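Local coordinates for extracellular solute-binding protein, family 1 (Trichodesmium erythraeum IMS101, PDB 6G7N), which binds ferric iron in the cleft of a two-lobed solute-binding protein fold and probably hands it to an ABC transporter for uptake, at residues S50-F55 / G237-P243; L80-I84 / K93-F98; L117-E121 / P222-R227; W128-I134 / F165-R171; V256-K262 / V273-V277. All blocks are in the same frame, centred on the assembly; numbering follows the deposited sequence. Where two conformers were deposited one is given.

How the contacts relate
Near the N terminus, residues 50-55 open contact 1, whose loop closes only at 237-243 and so encloses contacts 2, 3 and 4. Contact 2 (80-84 with 93-98) is the first to close, a short loop leading into strand 96-108. The chain then enters the other lobe, where contact 3 (117-121 with 222-227) encircles contact 4 (128-134 with 165-171); the two meet where Leu117 packs on Trp128. Strand 231-239 brings the chain back to close contact 1, and contact 5 (256-262 with 273-277) follows in series. It touches contact 2 through Phe98 O and Gln261 NE2. No two contacts cross. Contacts 1, 2 and 5 tie together the first lobe, contacts 3 and 4 the second.

Contact 1 (S50-F55 / G237-P243); sequences SPADVF and GVVKNAP
Asp53, Val239 and Pro243 dominate this contact between the start of strand 54-58 and the end of strand 231-239. The strands run antiparallel: Phe55 and Gly237 form a hydrogen-bonded pair (Phe55 N to Gly237 O 3.0 Å, Gly237 N to Phe55 O 2.9 Å), Val54 and Val238 a non-hydrogen-bonded pair with CA atoms 4.7 Å apart, and Val239 N donates to Asp53 O at 2.9 Å. Val239 (chi1 t) places CG2 3.9 Å from both Ala52 CB and Phe55 CB. In the type II periplasmic binding protein fold this is the place where a returning antiparallel strand joins the parallel strands of the first lobe; strand 2-7 flanks strand 54-58 on its other edge. Beyond Val239 the chain makes a type I turn, Ala242 N to Val239 O 3.0 Å, which delivers Pro243 CD to 3.0 Å from Asp53 OD1 and 3.3 Å from Pro51 O. The Asp53 carboxylate (chi1 m) is bonded through OD1 to Asn244 N and through OD2 to Asn4 N.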
# COMPACT_ATOMS: atom_id res chain seq x y z
N SER A 50 -8.72 22.29 -13.96
CA SER A 50 -9.21 21.24 -13.07
C SER A 50 -9.81 21.80 -11.77
O SER A 50 -9.18 22.63 -11.10
CB SER A 50 -8.10 20.28 -12.68
OG SER A 50 -8.64 19.22 -11.91
N PRO A 51 -10.99 21.31 -11.38
CA PRO A 51 -11.52 21.68 -10.06
C PRO A 51 -10.91 20.89 -8.90
O PRO A 51 -11.21 21.19 -7.76
CB PRO A 51 -13.02 21.36 -10.16
CG PRO A 51 -13.13 20.37 -11.26
CD PRO A 51 -11.96 20.52 -12.17
N ALA A 52 -10.07 19.90 -9.17
CA ALA A 52 -9.57 19.04 -8.10
C ALA A 52 -8.79 19.84 -7.06
O ALA A 52 -7.91 20.64 -7.38
CB ALA A 52 -8.71 17.92 -8.67
N ASP A 53 -9.09 19.56 -5.79
CA ASP A 53 -8.37 20.15 -4.65
C ASP A 53 -7.42 19.17 -3.98
O ASP A 53 -6.30 19.53 -3.61
CB ASP A 53 -9.36 20.63 -3.58
CG ASP A 53 -10.10 21.89 -3.99
OD1 ASP A 53 -9.41 22.91 -4.26
OD2 ASP A 53 -11.36 21.87 -4.00
N VAL A 54 -7.90 17.95 -3.76
CA VAL A 54 -7.12 16.88 -3.10
C VAL A 54 -7.17 15.65 -4.00
O VAL A 54 -8.23 15.31 -4.54
CB VAL A 54 -7.70 16.53 -1.72
CG1 VAL A 54 -6.97 15.36 -1.09
CG2 VAL A 54 -7.65 17.74 -0.81
N PHE A 55 -6.02 14.99 -4.15
CA PHE A 55 -5.92 13.71 -4.88
C PHE A 55 -5.49 12.66 -3.84
O PHE A 55 -4.52 12.86 -3.13
CB PHE A 55 -4.88 13.81 -6.01
CG PHE A 55 -4.53 12.48 -6.62
CD1 PHE A 55 -5.48 11.75 -7.32
CD2 PHE A 55 -3.27 11.91 -6.44
CE1 PHE A 55 -5.19 10.52 -7.84
CE2 PHE A 55 -2.97 10.68 -7.01
CZ PHE A 55 -3.93 9.99 -7.71
N GLY A 237 -2.34 14.21 -1.69
CA GLY A 237 -1.73 15.53 -1.70
C GLY A 237 -2.69 16.58 -2.22
O GLY A 237 -3.80 16.27 -2.67
N VAL A 238 -2.25 17.83 -2.09
CA VAL A 238 -3.00 18.99 -2.63
C VAL A 238 -2.65 19.14 -4.10
O VAL A 238 -1.47 19.14 -4.50
CB VAL A 238 -2.69 20.24 -1.81
CG1 VAL A 238 -3.41 21.45 -2.38
CG2 VAL A 238 -3.10 20.03 -0.36
N VAL A 239 -3.70 19.30 -4.90
CA VAL A 239 -3.54 19.41 -6.36
C VAL A 239 -2.97 20.77 -6.76
O VAL A 239 -3.30 21.80 -6.14
CB VAL A 239 -4.88 19.08 -7.04
CG1 VAL A 239 -4.85 19.30 -8.54
CG2 VAL A 239 -5.29 17.64 -6.72
N LYS A 240 -2.17 20.79 -7.83
CA LYS A 240 -1.45 21.97 -8.29
C LYS A 240 -2.34 23.18 -8.44
O LYS A 240 -1.99 24.27 -7.96
CB LYS A 240 -0.73 21.67 -9.59
CG LYS A 240 0.03 22.87 -10.16
CD LYS A 240 0.98 22.49 -11.26
CE LYS A 240 2.33 22.08 -10.73
NZ LYS A 240 3.19 21.50 -11.81
N ASN A 241 -3.49 23.02 -9.06
CA ASN A 241 -4.28 24.25 -9.26
C ASN A 241 -5.49 24.33 -8.36
O ASN A 241 -6.44 25.00 -8.68
CB ASN A 241 -4.63 24.49 -10.73
CG ASN A 241 -3.39 24.52 -11.61
OD1 ASN A 241 -3.13 23.57 -12.37
ND2 ASN A 241 -2.62 25.60 -11.51
N ALA A 242 -5.41 23.72 -7.18
CA ALA A 242 -6.53 23.63 -6.28
C ALA A 242 -7.29 24.95 -6.16
O ALA A 242 -6.69 25.96 -5.79
CB ALA A 242 -6.06 23.21 -4.91
N PRO A 243 -8.60 24.94 -6.45
CA PRO A 243 -9.36 26.18 -6.26
C PRO A 243 -9.53 26.60 -4.80
O PRO A 243 -9.75 27.77 -4.52
CB PRO A 243 -10.70 25.89 -6.92
CG PRO A 243 -10.78 24.45 -7.15
CD PRO A 243 -9.39 23.89 -7.12

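Contact 2 (L80-I84 / K93-F98); sequences LNNKI and KLWFGF
Leu80 lays its CD1 methyl squarely over the Phe96 ring, 3.9 Å from the centroid and 7° off the normal, a CH-pi contact, while its CD2 meets the edge of Phe98 at CE1, 4.3 Å away. One helical turn on, Ile84 (chi1 m, chi2 t) directs CD1 between the two aromatic residues, 3.7 Å from Phe96 CB, 3.9 Å from Phe98 CE1 and 3.4 Å from Gly97 O. Helix 78-83 ends here: Ile84 N still bonds to Leu80 O at 2.9 Å, but Ile84 has left helical angles. The partner segment leads into strand 96-108, one of the long strands that pass between the two lobes of the binding-protein fold, and turns a corner at Phe98. Both phenylalanines have chi1 m. Ile84 and Gly97 come within 7.0 Å CA to CA, and the packing is apolar, with no hydrogen bond across. Leu252 of helix 245-255 packs on both Leu80 and Phe98. At the outer end, Lys93 has positive phi (69°), and its CE approaches Asn81 OD1 to 3.7 Å.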
# COMPACT_ATOMS: atom_id res chain seq x y z
N LEU A 80 1.10 18.02 9.67
CA LEU A 80 1.40 16.87 8.82
C LEU A 80 2.79 16.31 9.11
O LEU A 80 2.97 15.09 9.19
CB LEU A 80 1.31 17.22 7.33
CG LEU A 80 -0.07 17.64 6.82
CD1 LEU A 80 -0.02 17.94 5.34
CD2 LEU A 80 -1.14 16.62 7.12
N ASN A 81 3.78 17.19 9.25
CA ASN A 81 5.12 16.69 9.39
C ASN A 81 5.36 16.04 10.73
O ASN A 81 6.09 15.04 10.84
CB ASN A 81 6.15 17.77 9.12
CG ASN A 81 6.15 18.27 7.70
OD1 ASN A 81 5.67 17.62 6.76
ND2 ASN A 81 6.71 19.47 7.52
N ASN A 82 4.79 16.61 11.79
CA ASN A 82 4.98 16.02 13.10
C ASN A 82 4.22 14.68 13.25
O ASN A 82 4.75 13.74 13.83
CB ASN A 82 4.55 16.99 14.21
CG ASN A 82 4.81 16.40 15.57
OD1 ASN A 82 5.91 15.91 15.87
ND2 ASN A 82 3.72 16.32 16.39
N LYS A 83 3.00 14.63 12.74
CA LYS A 83 2.17 13.46 12.94
C LYS A 83 2.44 12.32 11.96
O LYS A 83 2.17 11.16 12.30
CB LYS A 83 0.68 13.84 12.91
CG LYS A 83 0.27 14.77 14.06
CD LYS A 83 0.38 14.13 15.43
CE LYS A 83 -0.11 15.04 16.52
NZ LYS A 83 -0.04 14.40 17.85
N ILE A 84 2.89 12.62 10.74
CA ILE A 84 3.15 11.57 9.74
C ILE A 84 4.63 11.24 9.80
O ILE A 84 5.48 12.12 9.62
CB ILE A 84 2.72 11.98 8.35
CG1 ILE A 84 1.24 12.34 8.32
CG2 ILE A 84 3.04 10.89 7.36
CD1 ILE A 84 0.72 12.87 7.02
N LYS A 93 7.43 17.06 0.02
CA LYS A 93 6.18 17.55 0.59
C LYS A 93 5.04 17.60 -0.42
O LYS A 93 4.07 18.34 -0.25
CB LYS A 93 6.34 18.88 1.32
CG LYS A 93 7.50 18.92 2.30
CD LYS A 93 7.36 17.95 3.48
CE LYS A 93 8.52 18.05 4.48
NZ LYS A 93 9.79 17.56 3.90
N LEU A 94 5.12 16.76 -1.43
CA LEU A 94 4.11 16.69 -2.48
C LEU A 94 2.93 15.78 -2.16
O LEU A 94 1.84 15.94 -2.71
CB LEU A 94 4.75 16.30 -3.81
CG LEU A 94 5.69 17.36 -4.39
CD1 LEU A 94 6.54 16.74 -5.47
CD2 LEU A 94 4.90 18.55 -4.93
N TRP A 95 3.15 14.80 -1.27
CA TRP A 95 2.12 13.86 -0.90
C TRP A 95 2.52 13.24 0.44
O TRP A 95 3.67 13.33 0.87
CB TRP A 95 1.89 12.78 -1.99
CG TRP A 95 3.13 12.15 -2.53
CD1 TRP A 95 3.72 12.49 -3.72
CD2 TRP A 95 3.95 11.13 -1.95
NE1 TRP A 95 4.86 11.75 -3.92
CE2 TRP A 95 5.03 10.93 -2.83
CE3 TRP A 95 3.89 10.39 -0.74
CZ2 TRP A 95 6.05 10.03 -2.55
CZ3 TRP A 95 4.91 9.52 -0.47
CH2 TRP A 95 5.97 9.33 -1.35
N PHE A 96 1.54 12.60 1.04
CA PHE A 96 1.61 12.17 2.44
C PHE A 96 0.83 10.88 2.61
O PHE A 96 -0.27 10.75 2.08
CB PHE A 96 0.96 13.26 3.34
CG PHE A 96 1.59 14.62 3.19
CD1 PHE A 96 1.18 15.48 2.16
CD2 PHE A 96 2.64 15.03 4.00
CE1 PHE A 96 1.79 16.70 1.97
CE2 PHE A 96 3.27 16.25 3.78
CZ PHE A 96 2.84 17.07 2.77
N GLY A 97 1.36 9.97 3.43
CA GLY A 97 0.60 8.80 3.81
C GLY A 97 -0.37 9.05 4.96
O GLY A 97 -0.02 9.71 5.91
N PHE A 98 -1.55 8.44 4.83
CA PHE A 98 -2.58 8.53 5.86
C PHE A 98 -3.00 7.19 6.45
O PHE A 98 -3.53 7.17 7.56
CB PHE A 98 -3.79 9.31 5.36
CG PHE A 98 -3.44 10.74 5.01
CD1 PHE A 98 -3.27 11.69 5.99
CD2 PHE A 98 -3.24 11.13 3.70
CE1 PHE A 98 -2.89 12.98 5.68
CE2 PHE A 98 -2.83 12.41 3.38
CZ PHE A 98 -2.67 13.34 4.37

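Contact 3 (L117-E121 / P222-R227); sequences LSTYE and PNQNGR
Two loops of the second lobe are joined by a polar network centred on Asn223, whose positive phi (66°) starts a type I turn closed by Gly226 N to Asn223 O at 3.1 Å. Its CA lies 4.6 Å from that of Thr119. Asn223 N donates to Ser118 O at 2.9 Å, and the side chain (chi1 m) serves both ways: OD1 accepts from Tyr120 N at 2.9 Å, and ND2 donates to Glu121 OE1 at 3.0 Å. The other carboxylate oxygen, Glu121 OE2, lies at the edge of the Arg227 guanidinium, 2.9 Å from both NH1 and NH2, in a salt bridge, and is also hydrogen-bonded to His153 NE2. A water takes a bond from Gln224 N at 2.9 Å and gives one to Ser118 O at 3.1 Å. Pro222 CB sits over the Tyr120 ring, 3.9 Å from its centroid, as a CH-pi contact; the ring's OH is bonded to Arg103 O and His230 N. The contact is wedged between strand 96-108, where Ile105 touches Pro222, and helix 140-167, where Leu145 meets Tyr120 and Leu149 meets Glu121 and Arg227.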
# COMPACT_ATOMS: atom_id res chain seq x y z
N LEU A 117 10.49 -19.24 8.09
CA LEU A 117 10.47 -17.96 7.39
C LEU A 117 11.44 -16.97 8.04
O LEU A 117 11.71 -17.04 9.24
CB LEU A 117 9.05 -17.39 7.42
CG LEU A 117 7.98 -18.31 6.83
CD1 LEU A 117 6.58 -17.77 7.03
CD2 LEU A 117 8.27 -18.61 5.37
N SER A 118 11.92 -16.01 7.24
CA SER A 118 12.86 -15.01 7.75
C SER A 118 12.74 -13.71 6.97
O SER A 118 12.20 -12.72 7.48
CB SER A 118 14.29 -15.56 7.75
OG SER A 118 14.68 -16.02 6.48
N THR A 119 13.26 -13.71 5.75
CA THR A 119 13.41 -12.51 4.96
C THR A 119 12.77 -12.65 3.57
O THR A 119 12.52 -13.75 3.08
CB THR A 119 14.90 -12.19 4.75
OG1 THR A 119 15.46 -13.27 4.03
CG2 THR A 119 15.63 -12.01 6.10
N TYR A 120 12.60 -11.52 2.88
CA TYR A 120 12.25 -11.54 1.48
C TYR A 120 13.35 -12.25 0.68
O TYR A 120 13.07 -13.01 -0.26
CB TYR A 120 12.08 -10.12 0.90
CG TYR A 120 10.98 -9.31 1.58
CD1 TYR A 120 9.64 -9.60 1.39
CD2 TYR A 120 11.31 -8.27 2.45
CE1 TYR A 120 8.63 -8.86 2.02
CE2 TYR A 120 10.33 -7.55 3.09
CZ TYR A 120 8.99 -7.85 2.90
OH TYR A 120 8.04 -7.13 3.60
N GLU A 121 14.62 -12.01 1.04
CA GLU A 121 15.75 -12.56 0.31
C GLU A 121 15.72 -14.08 0.31
O GLU A 121 16.05 -14.71 -0.69
CB GLU A 121 17.06 -12.02 0.90
CG GLU A 121 17.30 -10.53 0.57
CD GLU A 121 16.50 -9.50 1.38
OE1 GLU A 121 15.83 -9.84 2.37
OE2 GLU A 121 16.57 -8.31 0.97
N PRO A 222 8.32 -9.96 7.34
CA PRO A 222 9.68 -10.37 7.11
C PRO A 222 10.73 -9.36 7.57
O PRO A 222 10.44 -8.17 7.80
CB PRO A 222 9.74 -10.56 5.58
CG PRO A 222 8.32 -10.70 5.15
CD PRO A 222 7.61 -9.75 6.07
N ASN A 223 11.96 -9.86 7.68
CA ASN A 223 13.16 -9.05 7.93
C ASN A 223 13.15 -8.37 9.31
O ASN A 223 13.82 -7.35 9.52
CB ASN A 223 13.47 -8.03 6.81
CG ASN A 223 13.75 -8.69 5.45
OD1 ASN A 223 12.93 -9.43 4.93
ND2 ASN A 223 14.93 -8.40 4.87
N GLN A 224 12.51 -9.02 10.29
CA GLN A 224 12.46 -8.47 11.65
C GLN A 224 13.79 -8.40 12.35
O GLN A 224 13.94 -7.57 13.25
CB GLN A 224 11.48 -9.28 12.50
CG GLN A 224 10.05 -9.14 12.02
CD GLN A 224 9.57 -7.71 12.13
OE1 GLN A 224 9.40 -7.19 13.26
NE2 GLN A 224 9.41 -7.03 10.98
N ASN A 225 14.71 -9.28 12.01
CA ASN A 225 16.02 -9.29 12.62
C ASN A 225 17.02 -8.44 11.87
O ASN A 225 18.18 -8.37 12.25
CB ASN A 225 16.53 -10.72 12.82
CG ASN A 225 15.68 -11.49 13.81
OD1 ASN A 225 15.22 -10.93 14.79
ND2 ASN A 225 15.43 -12.74 13.53
N GLY A 226 16.55 -7.76 10.82
CA GLY A 226 17.36 -6.87 9.99
C GLY A 226 16.66 -5.55 9.82
O GLY A 226 16.35 -4.86 10.80
N ARG A 227 16.43 -5.17 8.56
CA ARG A 227 15.98 -3.82 8.26
C ARG A 227 14.51 -3.56 8.54
O ARG A 227 14.11 -2.40 8.57
CB ARG A 227 16.31 -3.46 6.83
CG ARG A 227 15.50 -4.23 5.78
CD ARG A 227 15.90 -3.84 4.38
NE ARG A 227 15.14 -4.57 3.36
CZ ARG A 227 15.53 -5.67 2.72
NH1 ARG A 227 16.71 -6.20 2.94
NH2 ARG A 227 14.71 -6.25 1.87
O HOH W 1 11.31 -11.68 10.23

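Contact 4 (W128-I134 / F165-R171); sequences WKGKIVI and FVRNFAR
Ile132 forms two backbone hydrogen bonds that straddle Phe169: Ala170 N donates to Ile132 O at 2.7 Å, and Ile132 N donates to Asn168 O at 3.2 Å. The result is a single beta bridge with the Ile132 and Phe169 CA atoms 4.7 Å apart. Lys131 N reaches the same Asn168 O only weakly, at 3.3 Å and a poor angle of 126°; it also closes a type II turn onto Trp128 O (3.0 Å), with Gly130 at phi 77°. One water accepts from Gly130 N (2.8 Å) and donates to Arg167 O (2.7 Å) and Phe169 O (2.8 Å). Asn168 ND2 turns instead to Leu123 O and Gln125 O. In the alpha/beta second lobe, strand 132-133 lies parallel to strand 191-195, and helices 140-167 and 177-186 make the connection between them; the contact fastens the chain leaving the first helix back onto the strand that preceded it. Ile132 (chi1 m) packs CD1 3.7 Å from Asn168 CB and 3.9 Å from Phe165 CE1. Ile134 (chi1 t) brings CD1 to the edge of the Phe165 ring, 3.8 Å from CZ, and CG2 to 3.5 Å from Phe169 CE1. Trp161 stacks on Phe165, and Trp315 meets Phe169 edge-to-face. Further out, Val133 CG1 lies 4.1 Å from Ala170 CB, and Lys129 CE rests over the face of the Arg167 guanidinium, 3.6 Å from NH2.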
# COMPACT_ATOMS: atom_id res chain seq x y z
N TRP A 128 12.22 -23.42 -1.65
CA TRP A 128 10.87 -22.97 -1.98
C TRP A 128 10.42 -23.34 -3.38
O TRP A 128 9.34 -22.91 -3.81
CB TRP A 128 10.74 -21.45 -1.73
CG TRP A 128 10.97 -21.06 -0.33
CD1 TRP A 128 11.97 -20.25 0.15
CD2 TRP A 128 10.18 -21.42 0.81
NE1 TRP A 128 11.84 -20.07 1.49
CE2 TRP A 128 10.76 -20.78 1.94
CE3 TRP A 128 9.02 -22.18 0.99
CZ2 TRP A 128 10.26 -20.92 3.23
CZ3 TRP A 128 8.51 -22.32 2.30
CH2 TRP A 128 9.14 -21.68 3.39
N LYS A 129 11.18 -24.19 -4.08
CA LYS A 129 10.82 -24.52 -5.46
C LYS A 129 9.43 -25.15 -5.51
O LYS A 129 9.14 -26.07 -4.74
CB LYS A 129 11.86 -25.45 -6.11
CG LYS A 129 11.73 -25.51 -7.63
CD LYS A 129 12.88 -26.25 -8.26
CE LYS A 129 12.97 -25.95 -9.75
NZ LYS A 129 11.86 -26.53 -10.52
N GLY A 130 8.59 -24.65 -6.42
CA GLY A 130 7.24 -25.17 -6.60
C GLY A 130 6.26 -24.72 -5.54
O GLY A 130 5.13 -25.23 -5.54
N LYS A 131 6.65 -23.78 -4.66
CA LYS A 131 5.86 -23.49 -3.45
C LYS A 131 5.29 -22.08 -3.36
O LYS A 131 4.48 -21.86 -2.47
CB LYS A 131 6.65 -23.82 -2.18
CG LYS A 131 6.95 -25.32 -2.08
CD LYS A 131 7.74 -25.74 -0.86
CE LYS A 131 7.80 -27.27 -0.79
NZ LYS A 131 8.32 -27.77 0.51
N ILE A 132 5.69 -21.17 -4.26
CA ILE A 132 5.34 -19.75 -4.07
C ILE A 132 4.24 -19.35 -5.04
O ILE A 132 4.31 -19.64 -6.23
CB ILE A 132 6.56 -18.84 -4.29
CG1 ILE A 132 7.68 -19.24 -3.35
CG2 ILE A 132 6.19 -17.37 -4.11
CD1 ILE A 132 8.89 -18.35 -3.32
N VAL A 133 3.23 -18.63 -4.53
CA VAL A 133 2.23 -17.98 -5.39
C VAL A 133 2.31 -16.45 -5.19
O VAL A 133 2.41 -15.94 -4.07
CB VAL A 133 0.81 -18.53 -5.17
CG1 VAL A 133 0.68 -19.95 -5.71
CG2 VAL A 133 0.37 -18.45 -3.74
N ILE A 134 2.23 -15.74 -6.30
CA ILE A 134 2.23 -14.28 -6.29
C ILE A 134 1.57 -13.81 -7.59
O ILE A 134 1.61 -14.49 -8.62
CB ILE A 134 3.66 -13.71 -6.12
CG1 ILE A 134 3.65 -12.19 -5.85
CG2 ILE A 134 4.53 -14.01 -7.34
CD1 ILE A 134 4.99 -11.65 -5.37
N PHE A 165 13.60 -16.34 -7.24
CA PHE A 165 12.21 -16.18 -6.81
C PHE A 165 11.24 -16.68 -7.86
O PHE A 165 10.34 -17.48 -7.59
CB PHE A 165 12.00 -14.70 -6.45
CG PHE A 165 10.64 -14.39 -5.90
CD1 PHE A 165 10.25 -14.90 -4.69
CD2 PHE A 165 9.78 -13.56 -6.58
CE1 PHE A 165 9.02 -14.57 -4.15
CE2 PHE A 165 8.53 -13.23 -6.04
CZ PHE A 165 8.17 -13.74 -4.82
N VAL A 166 11.41 -16.21 -9.09
CA VAL A 166 10.54 -16.61 -10.19
C VAL A 166 10.62 -18.13 -10.45
O VAL A 166 9.60 -18.79 -10.72
CB VAL A 166 10.83 -15.80 -11.45
CG1 VAL A 166 10.12 -16.34 -12.67
CG2 VAL A 166 10.47 -14.34 -11.24
N ARG A 167 11.83 -18.69 -10.32
CA ARG A 167 12.02 -20.14 -10.45
C ARG A 167 11.18 -20.93 -9.45
O ARG A 167 10.88 -22.09 -9.70
CB ARG A 167 13.51 -20.47 -10.29
CG ARG A 167 13.87 -21.94 -10.06
CD ARG A 167 15.39 -22.12 -10.02
NE ARG A 167 15.83 -23.51 -10.05
CZ ARG A 167 16.03 -24.24 -8.96
NH1 ARG A 167 15.85 -23.72 -7.75
NH2 ARG A 167 16.44 -25.48 -9.08
N ASN A 168 10.83 -20.30 -8.33
CA ASN A 168 10.08 -20.94 -7.27
C ASN A 168 8.55 -20.82 -7.41
O ASN A 168 7.84 -21.36 -6.56
CB ASN A 168 10.52 -20.39 -5.92
CG ASN A 168 11.91 -20.85 -5.54
OD1 ASN A 168 12.38 -21.86 -6.05
ND2 ASN A 168 12.53 -20.15 -4.59
N PHE A 169 8.05 -20.19 -8.47
CA PHE A 169 6.61 -20.04 -8.61
C PHE A 169 5.93 -21.40 -8.79
O PHE A 169 6.36 -22.22 -9.62
CB PHE A 169 6.25 -19.17 -9.80
CG PHE A 169 6.57 -17.70 -9.68
CD1 PHE A 169 7.06 -17.12 -8.51
CD2 PHE A 169 6.38 -16.89 -10.79
CE1 PHE A 169 7.31 -15.76 -8.45
CE2 PHE A 169 6.62 -15.54 -10.74
CZ PHE A 169 7.07 -14.97 -9.56
N ALA A 170 4.86 -21.63 -8.03
CA ALA A 170 4.08 -22.87 -8.15
C ALA A 170 3.24 -22.91 -9.43
O ALA A 170 2.93 -23.98 -9.93
CB ALA A 170 3.18 -23.01 -6.95
N ARG A 171 2.83 -21.74 -9.90
CA ARG A 171 2.01 -21.60 -11.08
C ARG A 171 2.31 -20.22 -11.68
O ARG A 171 2.83 -19.35 -10.97
CB ARG A 171 0.50 -21.71 -10.73
CG ARG A 171 -0.04 -20.54 -9.91
CD ARG A 171 -1.50 -20.71 -9.59
NE ARG A 171 -2.06 -19.49 -9.05
CZ ARG A 171 -3.33 -19.36 -8.67
NH1 ARG A 171 -4.17 -20.38 -8.75
NH2 ARG A 171 -3.77 -18.19 -8.23
O HOH W 2 10.99 -23.52 -12.03
O HOH W 3 8.70 -23.57 -9.05
O HOH W 4 2.18 -17.35 -9.02

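Contact 5 (V256-K262 / V273-V277); sequences VSPEAQK and VVAGV
An N-capped helix start, 258-262, packs against a type II beta turn running from Val274 to Val277, in the first lobe of the binding-protein fold. Ser257, with chi1 p, occupies the N-cap: its OG accepts weakly from Ala260 N at 3.4 Å, and Gln261 N bonds to Ser257 O at 2.8 Å. The turn has Gly276 at phi 91°, psi -14°, and closes through a weak Val277 N to Val274 O bond of 3.3 Å. Gln261 is the polar centre. Its folded side chain, with chi1 and chi2 both m and chi3 at -69°, presents OE1 to two successive backbone amides, Val273 N at 2.9 Å and Val274 N at 3.2 Å, while NE2 is bonded to Leu255 O and to Phe98 O, the latter linking this site to the corner of the interlobe strand 96-108. Valines close round it. Val273 (chi1 m) has CG2 3.6 Å from Gln261 OE1; Val274 (chi1 t) puts its CG2 3.5 Å from the same oxygen and 3.9 Å from Val256 CB. Val256 itself (chi1 m) also packs on Ile84. Lys262 extends outward, chi1 to chi3 all t, to a salt bridge with Glu266. Val277 (chi1 t) straddles the first helical turn, with CG2 4.2 Å from Pro258 CA and CG1 3.9 Å from Gln261 CB.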
# COMPACT_ATOMS: atom_id res chain seq x y z
N VAL A 256 -5.04 13.40 9.91
CA VAL A 256 -4.10 12.89 10.90
C VAL A 256 -4.64 12.95 12.32
O VAL A 256 -3.96 12.50 13.25
CB VAL A 256 -2.69 13.50 10.80
CG1 VAL A 256 -2.13 13.30 9.40
CG2 VAL A 256 -2.65 14.96 11.20
N SER A 257 -5.84 13.50 12.52
CA SER A 257 -6.43 13.49 13.85
C SER A 257 -6.69 12.05 14.31
O SER A 257 -6.93 11.16 13.48
CB SER A 257 -7.72 14.31 13.88
OG SER A 257 -8.77 13.69 13.13
N PRO A 258 -6.72 11.79 15.63
CA PRO A 258 -6.95 10.41 16.06
C PRO A 258 -8.25 9.81 15.56
O PRO A 258 -8.29 8.65 15.17
CB PRO A 258 -6.86 10.50 17.57
CG PRO A 258 -5.89 11.63 17.77
CD PRO A 258 -6.27 12.65 16.74
N GLU A 259 -9.30 10.62 15.60
CA GLU A 259 -10.60 10.08 15.15
C GLU A 259 -10.62 9.71 13.63
O GLU A 259 -11.13 8.66 13.22
CB GLU A 259 -11.70 11.08 15.53
N ALA A 260 -10.03 10.59 12.82
CA ALA A 260 -9.97 10.35 11.39
C ALA A 260 -9.03 9.19 11.09
O ALA A 260 -9.32 8.36 10.21
CB ALA A 260 -9.51 11.58 10.64
N GLN A 261 -7.92 9.10 11.82
CA GLN A 261 -7.00 8.00 11.63
C GLN A 261 -7.67 6.65 11.85
O GLN A 261 -7.47 5.71 11.08
CB GLN A 261 -5.77 8.14 12.54
CG GLN A 261 -4.75 9.15 12.02
CD GLN A 261 -3.97 8.52 10.89
OE1 GLN A 261 -3.17 7.60 11.09
NE2 GLN A 261 -4.23 9.00 9.67
N LYS A 262 -8.48 6.58 12.90
CA LYS A 262 -9.22 5.34 13.17
C LYS A 262 -10.18 5.02 12.02
O LYS A 262 -10.18 3.89 11.49
CB LYS A 262 -9.99 5.46 14.47
CG LYS A 262 -10.88 4.26 14.77
CD LYS A 262 -11.66 4.43 16.07
CE LYS A 262 -12.64 3.30 16.32
NZ LYS A 262 -11.97 1.99 16.45
N VAL A 273 -1.08 5.73 10.40
CA VAL A 273 0.29 6.25 10.33
C VAL A 273 0.70 7.00 11.60
O VAL A 273 1.90 7.14 11.85
CB VAL A 273 0.55 7.13 9.09
CG1 VAL A 273 0.25 6.36 7.82
CG2 VAL A 273 -0.21 8.44 9.15
N VAL A 274 -0.28 7.50 12.38
CA VAL A 274 0.02 8.37 13.51
C VAL A 274 0.30 7.56 14.76
O VAL A 274 -0.49 6.70 15.16
CB VAL A 274 -1.10 9.38 13.71
CG1 VAL A 274 -0.86 10.23 14.95
CG2 VAL A 274 -1.29 10.26 12.49
N ALA A 275 1.42 7.86 15.39
CA ALA A 275 1.81 7.20 16.63
C ALA A 275 0.73 7.36 17.69
O ALA A 275 0.16 8.45 17.87
CB ALA A 275 3.13 7.77 17.14
N GLY A 276 0.44 6.28 18.40
CA GLY A 276 -0.48 6.32 19.51
C GLY A 276 -1.93 6.04 19.17
O GLY A 276 -2.75 5.78 20.06
N VAL A 277 -2.29 6.06 17.89
CA VAL A 277 -3.64 5.73 17.52
C VAL A 277 -3.80 4.21 17.67
O VAL A 277 -3.02 3.44 17.11
CB VAL A 277 -3.93 6.18 16.08
CG1 VAL A 277 -5.32 5.74 15.64
CG2 VAL A 277 -3.80 7.68 15.97